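Local coordinates for D-alanyl-D-alanine carboxypeptidase (Penicillin binding protein) family protein (Francisella tularensis subsp. tularensis, PDB 6OSU) that probably trims the terminal D-alanine from peptidoglycan peptide precursors, as a serine D-Ala-D-Ala carboxypeptidase of peptidase family S11, at residues V331-A336 and E408-I413. Numbering follows the deposited sequence.
Sequences VLLYKA and EEIASI
Leu333 meets Ile410 and Ala411 between the two layers of the beta-sandwich that forms the C-terminal domain of this PBP5-type carboxypeptidase. Strand 328-334, paired with strand 364-369, faces the antiparallel sheet in which strand 409-417 runs beside strand 395-403. The contact joins the layers near the surface, away from the predicted active-site serine and lysine. The facing backbones are well separated, CA of Leu333 lying 8.5 Å from CA of Ala411, and the contact is made by methyl groups alone. Along 408-413 the first residue to take part is Ile410, at a corner of the chain. With Ala411 it forms a classic beta bulge opposite Ile401, which puts two consecutive CB atoms on the side facing Leu333. Ile410 uses its CG2 branch, 4.5 Å from Leu333 CD1, while the CG1-CD1 arm turns away and leaves CD1 of Ile410 7.6 Å from CD1 of Leu333. Ala411 follows with its CB 4.3 Å from the same Leu333 CD1. The leucine reaches them because CD1 is swung anti to CA (chi2 169°), whereas CD2 of Leu333 stays 5.9 Å from Ile410 CG2. Leu333 belongs to a second classic bulge, made with Tyr334 opposite Ile364 at the end of its strand. Leu333 and Ala411 both touch Ile364, Leu333 and Ile410 both Leu376. Farther on, the CB of Ile413 points toward 331-336, and its CG2 stays 5.1 Å from Tyr334 CD2; the hydroxyl of this buried tyrosine is hydrogen-bonded to Ser338 O and Ser360 N. At the heart of the contact, Leu333 CD1, Ala411 CB and Ile410 CG2 form a nearly equilateral triangle of methyls, closed by the 4.6 Å between Ala411 CB and Ile410 CG2.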
loop_
_atom_site.group_PDB
_atom_site.type_symbol
_atom_site.label_atom_id
_atom_site.label_comp_id
_atom_site.label_asym_id
_atom_site.label_seq_id
_atom_site.Cartn_x
_atom_site.Cartn_y
_atom_site.Cartn_z
ATOM N N VAL A 331 17.505 1.754 5.374
ATOM C CA VAL A 331 18.682 1.946 6.211
ATOM C C VAL A 331 18.415 3.083 7.188
ATOM O O VAL A 331 17.897 4.139 6.804
ATOM C CB VAL A 331 19.942 2.248 5.370
ATOM C CG1 VAL A 331 21.147 2.445 6.272
ATOM C CG2 VAL A 331 20.206 1.128 4.374
ATOM N N LEU A 332 18.767 2.868 8.455
ATOM C CA LEU A 332 18.748 3.931 9.456
ATOM C C LEU A 332 20.055 4.703 9.328
ATOM O O LEU A 332 21.074 4.319 9.902
ATOM C CB LEU A 332 18.569 3.362 10.859
ATOM C CG LEU A 332 18.499 4.402 11.979
ATOM C CD1 LEU A 332 17.194 5.183 11.905
ATOM C CD2 LEU A 332 18.671 3.754 13.345
ATOM N N LEU A 333 20.026 5.797 8.565
ATOM C CA LEU A 333 21.247 6.555 8.316
ATOM C C LEU A 333 21.680 7.354 9.539
ATOM O O LEU A 333 22.879 7.585 9.735
ATOM C CB LEU A 333 21.044 7.483 7.120
ATOM C CG LEU A 333 20.583 6.776 5.843
ATOM C CD1 LEU A 333 20.142 7.773 4.781
ATOM C CD2 LEU A 333 21.694 5.891 5.316
ATOM N N TYR A 334 20.729 7.794 10.361
ATOM C CA TYR A 334 21.039 8.555 11.566
ATOM C C TYR A 334 20.069 8.157 12.665
ATOM O O TYR A 334 18.852 8.276 12.496
ATOM C CB TYR A 334 20.967 10.063 11.311
ATOM C CG TYR A 334 21.163 10.892 12.559
ATOM C CD1 TYR A 334 22.425 11.051 13.115
ATOM C CD2 TYR A 334 20.089 11.511 13.184
ATOM C CE1 TYR A 334 22.614 11.803 14.257
ATOM C CE2 TYR A 334 20.267 12.269 14.329
ATOM C CZ TYR A 334 21.533 12.411 14.862
ATOM O OH TYR A 334 21.721 13.162 16.003
ATOM N N LYS A 335 20.611 7.684 13.783
ATOM C CA LYS A 335 19.826 7.381 14.971
ATOM C C LYS A 335 19.645 8.659 15.780
ATOM O O LYS A 335 20.623 9.356 16.070
ATOM C CB LYS A 335 20.518 6.304 15.806
ATOM C CG LYS A 335 19.734 5.839 17.015
ATOM C CD LYS A 335 20.518 4.798 17.801
ATOM C CE LYS A 335 21.020 3.680 16.895
ATOM N NZ LYS A 335 21.521 2.506 17.668
ATOM N N ALA A 336 18.397 8.967 16.130
ATOM C CA ALA A 336 18.091 10.232 16.788
ATOM C C ALA A 336 18.881 10.381 18.086
ATOM O O ALA A 336 19.199 9.400 18.764
ATOM C CB ALA A 336 16.592 10.337 17.072
ATOM N N GLU A 408 27.058 15.317 -3.525
ATOM C CA GLU A 408 25.668 14.924 -3.714
ATOM C C GLU A 408 25.056 14.445 -2.404
ATOM O O GLU A 408 25.651 13.644 -1.678
ATOM C CB GLU A 408 25.575 13.821 -4.763
ATOM C CG GLU A 408 24.216 13.159 -4.873
ATOM C CD GLU A 408 24.259 11.942 -5.771
ATOM O OE1 GLU A 408 23.208 11.294 -5.962
ATOM O OE2 GLU A 408 25.357 11.634 -6.284
ATOM N N GLU A 409 23.850 14.925 -2.116
ATOM C CA GLU A 409 23.194 14.701 -0.834
ATOM C C GLU A 409 22.069 13.687 -0.976
ATOM O O GLU A 409 21.198 13.832 -1.841
ATOM C CB GLU A 409 22.653 16.015 -0.267
ATOM C CG GLU A 409 23.743 17.018 0.071
ATOM C CD GLU A 409 23.215 18.258 0.771
ATOM O OE1 GLU A 409 22.052 18.243 1.233
ATOM O OE2 GLU A 409 23.969 19.253 0.860
ATOM N N ILE A 410 22.091 12.671 -0.119
ATOM C CA ILE A 410 21.025 11.676 -0.067
ATOM C C ILE A 410 19.950 12.079 0.931
ATOM O O ILE A 410 18.756 11.995 0.639
ATOM C CB ILE A 410 21.622 10.294 0.271
ATOM C CG1 ILE A 410 22.507 9.803 -0.878
ATOM C CG2 ILE A 410 20.527 9.289 0.602
ATOM C CD1 ILE A 410 21.917 10.051 -2.248
ATOM N N ALA A 411 20.361 12.534 2.111
ATOM C CA ALA A 411 19.445 12.990 3.142
ATOM C C ALA A 411 20.025 14.230 3.800
ATOM O O ALA A 411 21.244 14.419 3.834
ATOM C CB ALA A 411 19.193 11.906 4.193
ATOM N N SER A 412 19.140 15.072 4.328
ATOM C CA SER A 412 19.546 16.293 5.011
ATOM C C SER A 412 18.549 16.577 6.120
ATOM O O SER A 412 17.337 16.560 5.881
ATOM C CB SER A 412 19.618 17.476 4.041
ATOM O OG SER A 412 20.012 18.660 4.712
ATOM N N ILE A 413 19.055 16.836 7.321
ATOM C CA ILE A 413 18.179 17.079 8.464
ATOM C C ILE A 413 18.771 18.202 9.313
ATOM O O ILE A 413 19.988 18.227 9.558
ATOM C CB ILE A 413 17.950 15.778 9.256
ATOM C CG1 ILE A 413 16.598 15.805 9.960
ATOM C CG2 ILE A 413 19.063 15.500 10.254
ATOM C CD1 ILE A 413 16.121 14.432 10.364
#